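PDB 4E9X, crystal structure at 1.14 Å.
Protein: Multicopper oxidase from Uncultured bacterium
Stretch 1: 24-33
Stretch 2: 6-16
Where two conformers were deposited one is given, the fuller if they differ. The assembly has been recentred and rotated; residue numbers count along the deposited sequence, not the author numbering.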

# COMPACT_ATOMS: atom_id res chain seq x y z
N LYS A 24 1.72 9.28 26.68
CA LYS A 24 0.64 10.21 26.98
C LYS A 24 -0.32 10.27 25.80
O LYS A 24 0.08 10.51 24.66
CB LYS A 24 1.17 11.61 27.28
CG LYS A 24 1.95 11.72 28.59
CD LYS A 24 2.05 13.19 28.96
CE LYS A 24 2.47 13.49 30.37
NZ LYS A 24 2.60 12.48 31.41
N VAL A 25 -1.59 10.04 26.08
CA VAL A 25 -2.60 9.94 25.06
C VAL A 25 -3.82 10.77 25.45
O VAL A 25 -3.95 11.20 26.60
CB VAL A 25 -3.04 8.49 24.77
CG1 VAL A 25 -1.79 7.71 24.19
CG2 VAL A 25 -3.63 7.80 25.98
N PHE A 26 -4.71 11.03 24.52
CA PHE A 26 -6.01 11.63 24.78
C PHE A 26 -7.06 10.53 24.58
O PHE A 26 -7.58 10.35 23.50
CB PHE A 26 -6.26 12.80 23.84
CG PHE A 26 -5.32 13.99 24.03
CD1 PHE A 26 -5.22 14.66 25.24
CD2 PHE A 26 -4.56 14.42 22.95
CE1 PHE A 26 -4.39 15.77 25.39
CE2 PHE A 26 -3.72 15.53 23.09
CZ PHE A 26 -3.67 16.20 24.31
N GLY A 27 -7.33 9.79 25.64
CA GLY A 27 -8.16 8.59 25.47
C GLY A 27 -9.62 8.92 25.64
O GLY A 27 -10.06 9.53 26.62
N PHE A 28 -10.43 8.51 24.68
CA PHE A 28 -11.87 8.52 24.85
C PHE A 28 -12.21 7.61 26.03
O PHE A 28 -11.76 6.46 26.10
CB PHE A 28 -12.55 8.05 23.56
CG PHE A 28 -12.41 9.05 22.40
CD1 PHE A 28 -12.97 10.31 22.51
CD2 PHE A 28 -11.71 8.71 21.26
CE1 PHE A 28 -12.85 11.27 21.49
CE2 PHE A 28 -11.63 9.62 20.23
CZ PHE A 28 -12.21 10.91 20.32
N ASN A 29 -12.96 8.14 26.99
CA ASN A 29 -13.27 7.50 28.26
C ASN A 29 -11.98 7.00 28.89
O ASN A 29 -11.99 5.98 29.63
CB ASN A 29 -14.29 6.37 28.09
CG ASN A 29 -15.69 6.88 27.83
OD1 ASN A 29 -15.90 8.09 27.68
ND2 ASN A 29 -16.65 5.98 27.77
N GLY A 30 -10.86 7.67 28.69
CA GLY A 30 -9.64 7.30 29.36
C GLY A 30 -9.04 5.98 28.91
O GLY A 30 -8.29 5.36 29.65
N GLN A 31 -9.33 5.55 27.66
CA GLN A 31 -8.77 4.27 27.22
C GLN A 31 -8.38 4.39 25.73
O GLN A 31 -8.95 5.23 25.01
CB GLN A 31 -9.78 3.13 27.40
CG GLN A 31 -11.16 3.39 26.75
CD GLN A 31 -12.00 2.11 26.82
OE1 GLN A 31 -12.59 1.82 27.87
NE2 GLN A 31 -12.06 1.38 25.72
N VAL A 32 -7.46 3.51 25.30
CA VAL A 32 -7.06 3.40 23.91
C VAL A 32 -6.98 1.90 23.59
O VAL A 32 -6.22 1.23 24.32
CB VAL A 32 -5.74 4.05 23.56
CG1 VAL A 32 -5.49 3.92 22.06
CG2 VAL A 32 -5.75 5.55 23.98
N PRO A 33 -7.68 1.32 22.62
CA PRO A 33 -8.72 1.94 21.79
C PRO A 33 -9.86 2.54 22.64
O PRO A 33 -10.06 2.16 23.82
CB PRO A 33 -9.30 0.73 21.07
CG PRO A 33 -8.21 -0.32 21.03
CD PRO A 33 -7.45 -0.11 22.32
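Stretch 2, residues 6-16: FDMTIEEVTIK

Stretch 2 is extended throughout, and residues 6-16 form one strand that runs on beyond both ends. It lies antiparallel to strand 24-28 of stretch 1. The angle between their N-to-C directions is 157°, and the axes approach to 4.6 Å. Together the two stretches bury 800 Å² of surface.

The register pairs K24 with T14, V25 with V13, F26 with E12, G27 with E11 and F28 with I10. Hydrogen bonds form at alternate pairs. At V25 and V13, V25 N donates to V13 O at 2.9 Å. The return bond, V13 N to V25 O, is weak at 3.3 Å. At G27 and E11 both bonds are made: G27 N to E11 O is 2.9 Å, and E11 N to G27 O is 3.0 Å.

Past the strand of stretch 1, N29 continues the ladder with one backbone and one side-chain group. N29 N donates to T9 O at 2.8 Å. The amide oxygen then stands in for a backbone carbonyl, so that T9 N donates to N29 OD1 at 2.9 Å. Both bonds are nearly straight. Water 1 donates to D7 O at 2.6 Å and makes a weak bond to N29 OD1 at 3.4 Å. N29 ND2 is satisfied elsewhere in the structure.

Here stretch 1 folds back through two overlapping turns, type II from G27 to G30 and type I' from F28 to Q31. G27 O also accepts from G30 N at 2.9 Å, so this carbonyl serves both the turn and E11. F28 O accepts from Q31 N at 3.0 Å.

T9 OG1 donates to E11 OE2 at 2.7 Å, within stretch 2. At the other end of the contact, water 2 links the side chains of the K24 and T14 pair. It accepts from K24 NZ at 2.5 Å and is hydrogen-bonded to T14 OG1 at 2.7 Å.

The carbonyls of E11 and T9 also receive CA-H...O contacts. F26 CA lies 3.3 Å from E11 O, and F28 CA lies 3.3 Å from T9 O.

Side-chain packing completes the fit. On the face with V25 and V13, V25 CG2 meets V13 CG2 at 3.7 Å. V25 CG1 touches I15 CD1 at 3.8 Å. On the face with F26, F28 and I10, F28 CE1 is 3.8 Å from I10 CG1. The sulfur of M8 approaches the F28 ring obliquely, with M8 SD 3.7 Å from F28 CD1. E12 OE2 lies at the edge of the F26 ring, 3.7 Å from F26 CE1, and is hydrogen-bonded elsewhere in the structure.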

# COMPACT_ATOMS: atom_id res chain seq x y z
N PHE A 6 -25.34 8.04 24.19
CA PHE A 6 -24.12 7.73 24.89
C PHE A 6 -23.44 8.95 25.43
O PHE A 6 -23.50 9.98 24.76
CB PHE A 6 -23.14 7.01 23.93
CG PHE A 6 -23.80 5.78 23.32
CD1 PHE A 6 -24.31 4.75 24.09
CD2 PHE A 6 -23.90 5.64 21.96
CE1 PHE A 6 -24.89 3.63 23.56
CE2 PHE A 6 -24.50 4.52 21.40
CZ PHE A 6 -25.03 3.49 22.20
N ASP A 7 -22.78 8.82 26.58
CA ASP A 7 -22.05 9.95 27.14
C ASP A 7 -20.55 9.58 27.08
O ASP A 7 -20.17 8.53 27.62
CB ASP A 7 -22.45 10.27 28.57
CG ASP A 7 -23.83 10.85 28.70
OD1 ASP A 7 -24.21 11.79 27.93
OD2 ASP A 7 -24.64 10.44 29.59
N MET A 8 -19.75 10.38 26.38
CA MET A 8 -18.34 10.03 26.26
C MET A 8 -17.50 11.17 26.81
O MET A 8 -17.95 12.32 26.78
CB MET A 8 -17.97 9.71 24.81
CG MET A 8 -16.54 9.20 24.60
SD MET A 8 -16.31 8.85 22.81
CE MET A 8 -18.07 8.60 22.50
N THR A 9 -16.34 10.89 27.35
CA THR A 9 -15.42 11.95 27.78
C THR A 9 -14.10 11.75 26.99
O THR A 9 -13.91 10.73 26.30
CB THR A 9 -15.06 11.96 29.26
OG1 THR A 9 -14.34 10.75 29.57
CG2 THR A 9 -16.36 12.01 30.09
N ILE A 10 -13.27 12.76 27.08
CA ILE A 10 -11.95 12.78 26.51
C ILE A 10 -11.00 13.05 27.68
O ILE A 10 -11.24 14.07 28.35
CB ILE A 10 -11.73 13.78 25.37
CG1 ILE A 10 -12.88 13.79 24.36
CG2 ILE A 10 -10.43 13.47 24.64
CD1 ILE A 10 -12.73 14.85 23.28
N GLU A 11 -10.01 12.22 27.92
CA GLU A 11 -9.20 12.26 29.14
C GLU A 11 -7.72 12.27 28.82
O GLU A 11 -7.30 11.63 27.85
CB GLU A 11 -9.49 11.02 30.03
CG GLU A 11 -10.97 10.89 30.36
CD GLU A 11 -11.55 11.91 31.32
OE1 GLU A 11 -10.80 12.65 31.99
OE2 GLU A 11 -12.83 12.00 31.41
N GLU A 12 -6.91 12.94 29.66
CA GLU A 12 -5.47 12.83 29.57
C GLU A 12 -5.05 11.67 30.47
O GLU A 12 -5.20 11.73 31.69
CB GLU A 12 -4.79 14.12 30.04
CG GLU A 12 -5.10 15.26 29.08
CD GLU A 12 -4.47 16.58 29.40
OE1 GLU A 12 -3.71 16.72 30.39
OE2 GLU A 12 -4.69 17.52 28.59
N VAL A 13 -4.54 10.61 29.82
CA VAL A 13 -4.05 9.45 30.55
C VAL A 13 -2.76 9.00 29.91
O VAL A 13 -2.40 9.43 28.78
CB VAL A 13 -5.08 8.28 30.58
CG1 VAL A 13 -6.35 8.69 31.31
CG2 VAL A 13 -5.42 7.78 29.17
N THR A 14 -2.04 8.14 30.63
CA THR A 14 -0.83 7.48 30.12
C THR A 14 -1.07 5.96 30.01
O THR A 14 -1.56 5.33 30.95
CB THR A 14 0.35 7.77 31.09
OG1 THR A 14 0.58 9.19 31.15
CG2 THR A 14 1.64 7.08 30.66
N ILE A 15 -0.70 5.42 28.86
CA ILE A 15 -0.87 4.01 28.62
C ILE A 15 0.46 3.34 28.48
O ILE A 15 1.42 3.98 28.10
CB ILE A 15 -1.77 3.72 27.36
CG1 ILE A 15 -1.21 4.40 26.12
CG2 ILE A 15 -3.20 4.13 27.66
CD1 ILE A 15 -1.90 3.92 24.83
N LYS A 16 0.54 2.08 28.76
CA LYS A 16 1.77 1.34 28.50
C LYS A 16 1.64 0.67 27.15
O LYS A 16 0.81 -0.21 27.00
CB LYS A 16 2.00 0.28 29.59
CG LYS A 16 3.36 -0.41 29.38
CD LYS A 16 3.69 -1.32 30.51
CE LYS A 16 4.64 -0.85 31.59
NZ LYS A 16 4.84 0.60 31.78
O HOH W 1 -18.59 8.48 29.72
O HOH W 2 3.13 10.07 31.42